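Local coordinates for putative branched-chain amino acid transport system substrate-binding protein (PDB 4FB4) that probably captures small aromatic or amino acid-like carboxylates in the periplasm, here caffeic acid, for delivery to an ABC-type transporter, at residues A21-P26 with S281-H286; S77-T82 with S144-D149; A100-T105 with S112-Q117. All coordinates share one frame; numbering follows the deposited sequence.

Interaction 1 of 3, residues A21-P26 with S281-H286. With DHC (caffeic acid), chain B.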
loop_
_atom_site.group_PDB
_atom_site.type_symbol
_atom_site.label_atom_id
_atom_site.label_comp_id
_atom_site.label_asym_id
_atom_site.label_seq_id
_atom_site.Cartn_x
_atom_site.Cartn_y
_atom_site.Cartn_z
ATOM N N ALA A 21 9.962 7.674 -4.612
ATOM C CA ALA A 21 10.088 6.984 -5.877
ATOM C C ALA A 21 10.362 5.490 -5.666
ATOM O O ALA A 21 10.145 4.703 -6.590
ATOM C CB ALA A 21 11.164 7.631 -6.774
ATOM N N ALA A 22 10.806 5.075 -4.465
ATOM C CA ALA A 22 11.019 3.655 -4.183
ATOM C C ALA A 22 9.681 2.914 -4.247
ATOM O O ALA A 22 9.653 1.729 -4.511
ATOM C CB ALA A 22 11.646 3.436 -2.771
ATOM N N LEU A 23 8.594 3.630 -3.993
ATOM C CA LEU A 23 7.240 3.075 -4.102
ATOM C C LEU A 23 6.603 3.304 -5.468
ATOM O O LEU A 23 5.996 2.377 -6.040
ATOM C CB LEU A 23 6.340 3.661 -3.028
ATOM C CG LEU A 23 6.602 3.102 -1.616
ATOM C CD1 LEU A 23 7.794 3.759 -0.930
ATOM C CD2 LEU A 23 5.369 3.278 -0.751
ATOM N N GLY A 24 6.741 4.509 -6.016
ATOM C CA GLY A 24 6.012 4.834 -7.243
ATOM C C GLY A 24 6.629 4.263 -8.509
ATOM O O GLY A 24 5.934 4.044 -9.492
ATOM N N ILE A 25 7.933 4.046 -8.530
ATOM C CA ILE A 25 8.567 3.541 -9.741
ATOM C C ILE A 25 8.110 2.108 -10.069
ATOM O O ILE A 25 7.740 1.832 -11.211
ATOM C CB ILE A 25 10.117 3.687 -9.720
ATOM C CG1 ILE A 25 10.477 5.169 -9.917
ATOM C CG2 ILE A 25 10.752 2.854 -10.835
ATOM C CD1 ILE A 25 11.960 5.460 -9.719
ATOM N N PRO A 26 8.065 1.212 -9.072
ATOM C CA PRO A 26 7.505 -0.105 -9.369
ATOM C C PRO A 26 6.010 -0.070 -9.731
ATOM O O PRO A 26 5.590 -0.843 -10.597
ATOM C CB PRO A 26 7.736 -0.914 -8.079
ATOM C CG PRO A 26 8.868 -0.190 -7.385
ATOM C CD PRO A 26 8.718 1.262 -7.743
ATOM N N SER A 281 7.697 -6.699 -5.827
ATOM C CA SER A 281 7.430 -5.818 -4.686
ATOM C C SER A 281 5.963 -5.697 -4.391
ATOM O O SER A 281 5.133 -5.949 -5.235
ATOM C CB SER A 281 7.999 -4.409 -4.920
ATOM O OG SER A 281 7.206 -3.679 -5.855
ATOM N N GLN A 282 5.704 -5.259 -3.156
ATOM C CA GLN A 282 4.389 -4.987 -2.606
ATOM C C GLN A 282 3.749 -3.939 -3.487
ATOM O O GLN A 282 2.543 -3.936 -3.710
ATOM C CB GLN A 282 4.635 -4.429 -1.184
ATOM C CG GLN A 282 3.492 -3.743 -0.454
ATOM C CD GLN A 282 2.505 -4.716 0.193
ATOM O OE1 GLN A 282 2.698 -5.930 0.150
ATOM N NE2 GLN A 282 1.441 -4.183 0.777
ATOM N N PHE A 283 4.576 -3.043 -4.009
ATOM C CA PHE A 283 4.070 -1.772 -4.607
ATOM C C PHE A 283 3.620 -1.941 -6.056
ATOM O O PHE A 283 2.504 -1.480 -6.423
ATOM C CB PHE A 283 5.140 -0.683 -4.447
ATOM C CG PHE A 283 5.711 -0.626 -3.054
ATOM C CD1 PHE A 283 4.872 -0.490 -1.967
ATOM C CD2 PHE A 283 7.060 -0.789 -2.842
ATOM C CE1 PHE A 283 5.394 -0.489 -0.690
ATOM C CE2 PHE A 283 7.585 -0.767 -1.570
ATOM C CZ PHE A 283 6.723 -0.671 -0.504
ATOM N N ALA A 284 4.433 -2.653 -6.847
ATOM C CA ALA A 284 4.051 -3.101 -8.212
ATOM C C ALA A 284 2.696 -3.795 -8.205
ATOM O O ALA A 284 1.845 -3.550 -9.048
ATOM C CB ALA A 284 5.111 -4.058 -8.790
ATOM N N ALA A 285 2.460 -4.580 -7.191
ATOM C CA ALA A 285 1.269 -5.349 -7.103
ATOM C C ALA A 285 0.047 -4.493 -6.958
ATOM O O ALA A 285 -1.022 -4.866 -7.433
ATOM C CB ALA A 285 1.399 -6.370 -5.970
ATOM N N HIS A 286 0.151 -3.331 -6.318
ATOM C CA HIS A 286 -1.047 -2.504 -6.107
ATOM C C HIS A 286 -1.596 -1.942 -7.387
ATOM O O HIS A 286 -2.836 -1.895 -7.592
ATOM C CB HIS A 286 -0.817 -1.368 -5.093
ATOM C CG HIS A 286 -0.460 -1.832 -3.729
ATOM N ND1 HIS A 286 -1.056 -2.857 -3.139
ATOM C CD2 HIS A 286 0.464 -1.355 -2.830
ATOM C CE1 HIS A 286 -0.500 -3.070 -1.929
ATOM N NE2 HIS A 286 0.398 -2.134 -1.731
HETATM C C1 DHC B . 3.134 6.051 3.419
HETATM O O1 DHC B . 2.375 7.017 3.547
HETATM C C2 DHC B . 2.652 4.649 3.329
HETATM C C3 DHC B . 3.046 3.981 2.268
HETATM C "C1'" DHC B . 2.543 2.578 1.937
HETATM C "C2'" DHC B . 2.413 2.239 0.604
HETATM C "C3'" DHC B . 1.936 1.004 0.227
HETATM C "C4'" DHC B . 1.548 -0.002 1.215
HETATM C "C5'" DHC B . 1.653 0.350 2.561
HETATM C "C6'" DHC B . 2.140 1.642 2.883
HETATM O "O4'" DHC B . 1.101 -1.214 0.778
HETATM O "O3'" DHC B . 1.872 0.725 -1.101
HETATM O O2 DHC B . 4.363 6.221 3.246
#
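Leu23 and Phe283 make the main apolar contact between helices 21-30 and 282-302, whose facing segments run at 44° to each other. Leu23 CG lies 3.8 Å from the Phe283 ring centroid, almost on the ring normal, a CH-pi contact. From there Leu23 CD2 reaches over the CE1 corner of that ring to the caffeic acid, 3.4 Å from ligand C2'. Phe283 holds its CG anti to its own carbonyl carbon (chi1 -47°), which brings its ring edge to the ligand, CD1 lying 3.4 Å from O3'. Farther along, Pro26 CB packs on Ala284 CB at 4.2 Å, and the carbonyls of Leu23 and Pro26 rest against Phe283 CB and Ala284 CA.

No hydrogen bond crosses between the segments. Ser281 OG caps helix 282-302, accepting a straight bond from Ala284 N (3.1 Å) and a weak one from Phe283 N. Gln282, further held by Gln117 and Gly246, donates from NE2 to ligand O4' (3.0 Å). An alanine in place of Phe283 would probably leave Leu23 CG without a ring face and open a gap beside O3'. Two hydrogen bonds at O4', from Gln282 and with His286 NE2, are consistent with recognition of a para-hydroxyl.

Interaction 2 of 3, residues S77-T82 with S144-D149. With DHC (caffeic acid), chain B.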
loop_
_atom_site.group_PDB
_atom_site.type_symbol
_atom_site.label_atom_id
_atom_site.label_comp_id
_atom_site.label_asym_id
_atom_site.label_seq_id
_atom_site.Cartn_x
_atom_site.Cartn_y
_atom_site.Cartn_z
ATOM N N SER A 77 1.265 7.288 -4.223
ATOM C CA SER A 77 2.207 6.273 -3.672
ATOM C C SER A 77 2.367 6.235 -2.145
ATOM O O SER A 77 2.718 5.217 -1.599
ATOM C CB SER A 77 3.581 6.542 -4.263
ATOM O OG SER A 77 3.491 6.324 -5.647
ATOM N N VAL A 78 2.064 7.330 -1.496
ATOM C CA VAL A 78 2.219 7.495 -0.033
ATOM C C VAL A 78 0.988 8.214 0.422
ATOM O O VAL A 78 0.249 8.752 -0.397
ATOM C CB VAL A 78 3.533 8.238 0.348
ATOM C CG1 VAL A 78 4.720 7.377 -0.001
ATOM C CG2 VAL A 78 3.693 9.612 -0.342
ATOM N N THR A 79 0.723 8.182 1.726
ATOM C CA THR A 79 -0.574 8.583 2.243
ATOM C C THR A 79 -0.959 10.078 2.094
ATOM O O THR A 79 -2.096 10.342 1.720
ATOM C CB THR A 79 -0.672 8.163 3.719
ATOM O OG1 THR A 79 -0.522 6.736 3.739
ATOM C CG2 THR A 79 -2.024 8.558 4.288
ATOM N N PRO A 80 -0.043 11.033 2.346
ATOM C CA PRO A 80 -0.554 12.463 2.260
ATOM C C PRO A 80 -1.089 12.887 0.900
ATOM O O PRO A 80 -2.177 13.504 0.853
ATOM C CB PRO A 80 0.647 13.325 2.723
ATOM C CG PRO A 80 1.480 12.348 3.542
ATOM C CD PRO A 80 1.305 10.989 2.921
ATOM N N PRO A 81 -0.376 12.555 -0.211
ATOM C CA PRO A 81 -0.990 12.876 -1.482
ATOM C C PRO A 81 -2.214 12.012 -1.801
ATOM O O PRO A 81 -3.062 12.439 -2.547
ATOM C CB PRO A 81 0.133 12.660 -2.514
ATOM C CG PRO A 81 1.140 11.785 -1.829
ATOM C CD PRO A 81 1.025 12.127 -0.365
ATOM N N THR A 82 -2.304 10.805 -1.229
ATOM C CA THR A 82 -3.445 9.960 -1.447
ATOM C C THR A 82 -4.699 10.583 -0.845
ATOM O O THR A 82 -5.791 10.514 -1.452
ATOM C CB THR A 82 -3.195 8.523 -0.954
ATOM O OG1 THR A 82 -2.076 8.023 -1.715
ATOM C CG2 THR A 82 -4.419 7.620 -1.225
ATOM N N SER A 144 5.692 11.732 11.534
ATOM C CA SER A 144 4.822 12.774 12.108
ATOM C C SER A 144 3.764 13.177 11.079
ATOM O O SER A 144 3.652 14.357 10.717
ATOM C CB SER A 144 5.672 13.997 12.507
ATOM O OG SER A 144 6.618 14.324 11.468
ATOM N N ASP A 145 3.020 12.205 10.561
ATOM C CA ASP A 145 1.910 12.503 9.631
ATOM C C ASP A 145 0.849 11.412 9.722
ATOM O O ASP A 145 0.916 10.590 10.638
ATOM C CB ASP A 145 2.402 12.708 8.189
ATOM C CG ASP A 145 2.977 11.447 7.556
ATOM O OD1 ASP A 145 2.602 10.316 7.949
ATOM O OD2 ASP A 145 3.833 11.619 6.662
ATOM N N SER A 146 -0.106 11.409 8.785
ATOM C CA SER A 146 -1.295 10.546 8.877
ATOM C C SER A 146 -0.929 9.045 8.828
ATOM O O SER A 146 -1.531 8.234 9.527
ATOM C CB SER A 146 -2.288 10.908 7.762
ATOM O OG SER A 146 -1.615 11.116 6.489
ATOM N N TYR A 147 0.088 8.674 8.061
ATOM C CA TYR A 147 0.532 7.262 8.054
ATOM C C TYR A 147 1.070 6.810 9.424
ATOM O O TYR A 147 0.696 5.725 9.935
ATOM C CB TYR A 147 1.544 6.991 6.948
ATOM C CG TYR A 147 1.953 5.553 6.822
ATOM C CD1 TYR A 147 1.050 4.586 6.350
ATOM C CD2 TYR A 147 3.228 5.134 7.172
ATOM C CE1 TYR A 147 1.385 3.246 6.251
ATOM C CE2 TYR A 147 3.589 3.796 7.042
ATOM C CZ TYR A 147 2.678 2.853 6.626
ATOM O OH TYR A 147 3.035 1.519 6.500
ATOM N N GLY A 148 1.950 7.635 10.010
ATOM C CA GLY A 148 2.496 7.361 11.334
ATOM C C GLY A 148 1.419 7.352 12.391
ATOM O O GLY A 148 1.459 6.545 13.307
ATOM N N ASP A 149 0.412 8.213 12.234
ATOM C CA ASP A 149 -0.766 8.184 13.121
ATOM C C ASP A 149 -1.602 6.903 13.032
ATOM O O ASP A 149 -1.999 6.355 14.065
ATOM C CB ASP A 149 -1.688 9.369 12.849
ATOM C CG ASP A 149 -1.082 10.691 13.251
ATOM O OD1 ASP A 149 -0.023 10.707 13.926
ATOM O OD2 ASP A 149 -1.679 11.736 12.892
HETATM C C1 DHC B . 3.134 6.051 3.419
HETATM O O1 DHC B . 2.375 7.017 3.547
HETATM C C2 DHC B . 2.652 4.649 3.329
HETATM C C3 DHC B . 3.046 3.981 2.268
HETATM C "C1'" DHC B . 2.543 2.578 1.937
HETATM C "C2'" DHC B . 2.413 2.239 0.604
HETATM C "C3'" DHC B . 1.936 1.004 0.227
HETATM C "C4'" DHC B . 1.548 -0.002 1.215
HETATM C "C5'" DHC B . 1.653 0.350 2.561
HETATM C "C6'" DHC B . 2.140 1.642 2.883
HETATM O "O4'" DHC B . 1.101 -1.214 0.778
HETATM O "O3'" DHC B . 1.872 0.725 -1.101
HETATM O O2 DHC B . 4.363 6.221 3.246
#
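Thr79 and Tyr147 face each other across the ligand's carboxylate end, their side chains crossing at about a right angle. Tyr147 can be followed outward. Its CB sits 3.5 Å from ligand O1 and close to Thr79 OG1. With CG anti to the backbone N (chi1 -176°), the ring swings over the propenoic chain of the caffeic acid: ligand C2 lies 3.3 Å above the Tyr147 ring plane, over its centre. On the way CD1 also meets Thr79 OG1, at 3.7 Å, and CE1 comes near ligand C6'. The tip, OH, passes 3.7 Å from the same C6' and is hydrogen-bonded to Thr222 OG1, which holds it in place.

Thr79 gives its backbone N to ligand O1 in a nearly straight bond of 2.7 Å, and its OG1 is bonded to the carbonyl of Pro101. Its methyl CG2 touches Ser146 OG at 3.4 Å. Beside it, Pro80 CG approaches Asp145 OD2, which is salt-bridged to the ligand-binding Arg174, while OD1 caps helix 146-161 through weak bonds from Tyr147 N and Gly148 N. The start of helix 79-92 probably favours the negative charge at O1.

Helix 79-92 follows strand 72-75 of one sheet and helix 146-161 follows strand 137-143 of the other, and the contact joins their first turns where the two lobes of the periplasmic binding fold close on the ligand.

Interaction 3 of 3, residues A100-T105 with S112-Q117; sequences APLPIT and SVAMPQ. With DHC (caffeic acid), chain B.
The loop that leaves strand 96-98 and the stretch that runs on from edge strand 112-114 come together to form one wall of the ligand pocket in a periplasmic binding fold. Their backbones approach most closely at Pro101 and Pro116, whose CA atoms are 5.7 Å apart, and no hydrogen bond crosses between the two segments. Pro116 has the largest share of the contact: its CG sits 3.6 Å from Ala100 CA, while its CB lies 4.0 Å from Pro101 CD. The Pro116 ring thus sits against the Ala100-Pro101 junction, touching the Pro101 ring through that CB and CD.

Pro101 lies over one face of the caffeic acid ring, its CD 3.4 Å from ligand C6' and its CG spanning toward C5'. Pro116 stands on the same side, past the rim of the ligand ring, with CB 3.5 Å from O4'. Since a proline ring can turn little about its backbone, this wall is likely to offer a preformed flat surface for the ring.

Away from the pocket, Leu102 CD2 meets Ala114 CB at 4.1 Å. Leu102 places its CG between its backbone N and carbonyl carbon (chi1 79°), a tight rotamer that carries the chain end toward strand 112-114. Tyr341 backs this part, touching Pro101 and Ala114 and bonding the carbonyl of Leu102.

In the sheet, strand 112-114 pairs in parallel with strand 96-98, through backbone bonds of Val113 with His96 and Ala98 and of Met115 with Ala98. Helix 79-92 covers Ala100 and Leu102 through Thr82 and Ser86. Helix 282-302 lies beside the other segment, where His286 touches Pro116, and Asp289 and Val293 touch Met115, present as selenomethionine.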
loop_
_atom_site.group_PDB
_atom_site.type_symbol
_atom_site.label_atom_id
_atom_site.label_comp_id
_atom_site.label_asym_id
_atom_site.label_seq_id
_atom_site.Cartn_x
_atom_site.Cartn_y
_atom_site.Cartn_z
ATOM N N ALA A 100 -2.057 3.850 -1.784
ATOM C CA ALA A 100 -1.444 3.919 -0.461
ATOM C C ALA A 100 -2.589 3.831 0.559
ATOM O O ALA A 100 -3.754 4.112 0.230
ATOM C CB ALA A 100 -0.648 5.220 -0.279
ATOM N N PRO A 101 -2.291 3.370 1.780
ATOM C CA PRO A 101 -3.350 3.318 2.746
ATOM C C PRO A 101 -3.780 4.769 3.055
ATOM O O PRO A 101 -3.006 5.737 2.909
ATOM C CB PRO A 101 -2.708 2.646 3.978
ATOM C CG PRO A 101 -1.435 2.071 3.530
ATOM C CD PRO A 101 -1.005 2.854 2.331
ATOM N N LEU A 102 -5.025 4.951 3.389
ATOM C CA LEU A 102 -5.438 6.241 3.850
ATOM C C LEU A 102 -6.585 6.074 4.774
ATOM O O LEU A 102 -7.271 5.054 4.697
ATOM C CB LEU A 102 -5.855 7.122 2.698
ATOM C CG LEU A 102 -7.233 6.910 2.105
ATOM C CD1 LEU A 102 -7.554 8.243 1.457
ATOM C CD2 LEU A 102 -7.159 5.731 1.149
ATOM N N PRO A 103 -6.781 7.075 5.642
ATOM C CA PRO A 103 -7.896 7.128 6.551
ATOM C C PRO A 103 -9.180 7.396 5.790
ATOM O O PRO A 103 -9.366 8.452 5.192
ATOM C CB PRO A 103 -7.573 8.288 7.522
ATOM C CG PRO A 103 -6.383 8.993 6.952
ATOM C CD PRO A 103 -5.839 8.208 5.798
ATOM N N ILE A 104 -10.056 6.417 5.831
ATOM C CA ILE A 104 -11.402 6.561 5.281
ATOM C C ILE A 104 -12.260 7.320 6.280
ATOM O O ILE A 104 -12.398 6.925 7.448
ATOM C CB ILE A 104 -12.029 5.181 5.095
ATOM C CG1 ILE A 104 -11.251 4.395 4.018
ATOM C CG2 ILE A 104 -13.541 5.280 4.810
ATOM C CD1 ILE A 104 -10.791 5.144 2.786
ATOM N N THR A 105 -12.787 8.439 5.864
ATOM C CA THR A 105 -13.759 9.124 6.671
ATOM C C THR A 105 -14.991 9.135 5.811
ATOM O O THR A 105 -14.894 8.802 4.639
ATOM C CB THR A 105 -13.301 10.543 6.905
ATOM O OG1 THR A 105 -13.068 11.154 5.623
ATOM C CG2 THR A 105 -12.008 10.523 7.762
ATOM N N SER A 112 -13.958 6.660 -2.971
ATOM C CA SER A 112 -12.602 6.081 -2.815
ATOM C C SER A 112 -12.623 4.610 -2.311
ATOM O O SER A 112 -13.368 4.276 -1.419
ATOM C CB SER A 112 -11.710 6.926 -1.886
ATOM O OG SER A 112 -11.373 8.182 -2.427
ATOM N N VAL A 113 -11.829 3.750 -2.942
ATOM C CA VAL A 113 -11.503 2.444 -2.355
ATOM C C VAL A 113 -10.002 2.416 -2.271
ATOM O O VAL A 113 -9.329 3.239 -2.894
ATOM C CB VAL A 113 -12.030 1.258 -3.191
ATOM C CG1 VAL A 113 -13.576 1.266 -3.228
ATOM C CG2 VAL A 113 -11.423 1.265 -4.571
ATOM N N ALA A 114 -9.461 1.465 -1.539
ATOM C CA ALA A 114 -7.999 1.350 -1.402
ATOM C C ALA A 114 -7.502 -0.048 -1.672
ATOM O O ALA A 114 -8.131 -1.021 -1.297
ATOM C CB ALA A 114 -7.551 1.841 -0.033
HETATM N N MSE A 115 -6.384 -0.142 -2.377
HETATM C CA MSE A 115 -5.783 -1.411 -2.685
HETATM C C MSE A 115 -4.856 -1.958 -1.601
HETATM O O MSE A 115 -4.851 -3.176 -1.391
HETATM C CB MSE A 115 -4.971 -1.381 -4.016
HETATM C CG MSE A 115 -5.753 -0.996 -5.234
HETATM SE SE MSE A 115 -7.294 -2.154 -5.559
HETATM C CE MSE A 115 -6.224 -3.455 -6.060
ATOM N N PRO A 116 -4.003 -1.100 -0.963
ATOM C CA PRO A 116 -3.106 -1.667 0.078
ATOM C C PRO A 116 -3.889 -2.197 1.249
ATOM O O PRO A 116 -4.993 -1.743 1.516
ATOM C CB PRO A 116 -2.265 -0.458 0.540
ATOM C CG PRO A 116 -2.224 0.444 -0.667
ATOM C CD PRO A 116 -3.628 0.286 -1.297
ATOM N N GLN A 117 -3.326 -3.192 1.919
ATOM C CA GLN A 117 -3.962 -3.792 3.085
ATOM C C GLN A 117 -4.225 -2.736 4.188
ATOM O O GLN A 117 -3.372 -1.901 4.459
ATOM C CB GLN A 117 -3.075 -4.884 3.637
ATOM C CG GLN A 117 -2.967 -6.104 2.734
ATOM C CD GLN A 117 -1.890 -5.971 1.683
ATOM O OE1 GLN A 117 -1.235 -4.932 1.580
ATOM N NE2 GLN A 117 -1.726 -7.020 0.864
HETATM C C1 DHC B . 3.134 6.051 3.419
HETATM O O1 DHC B . 2.375 7.017 3.547
HETATM C C2 DHC B . 2.652 4.649 3.329
HETATM C C3 DHC B . 3.046 3.981 2.268
HETATM C "C1'" DHC B . 2.543 2.578 1.937
HETATM C "C2'" DHC B . 2.413 2.239 0.604
HETATM C "C3'" DHC B . 1.936 1.004 0.227
HETATM C "C4'" DHC B . 1.548 -0.002 1.215
HETATM C "C5'" DHC B . 1.653 0.350 2.561
HETATM C "C6'" DHC B . 2.140 1.642 2.883
HETATM O "O4'" DHC B . 1.101 -1.214 0.778
HETATM O "O3'" DHC B . 1.872 0.725 -1.101
HETATM O O2 DHC B . 4.363 6.221 3.246
#

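In the fold
All three contacts gather round one caffeic acid. Interactions 1 and 3 are buried and mainly apolar, with no hydrogen bond across: in interaction 1 two helices pack, in interaction 3 a loop meets a strand end. Interaction 2 is only partly buried and bridges the two lobes. Leu23 and Phe283 lie on the opposite side of the ligand ring from Pro101 and Pro116. Gln282 NE2 and Gln117 OE1, 2.9 Å apart, probably hydrogen-bond between interactions 1 and 3; Thr79 OG1 and Pro101 O, at 2.8 Å, do so between 2 and 3, and helix 79-92 serves both. Interaction 1 meets the catechol end, interaction 2 the carboxylate and propenoic chain, interaction 3 one ring face.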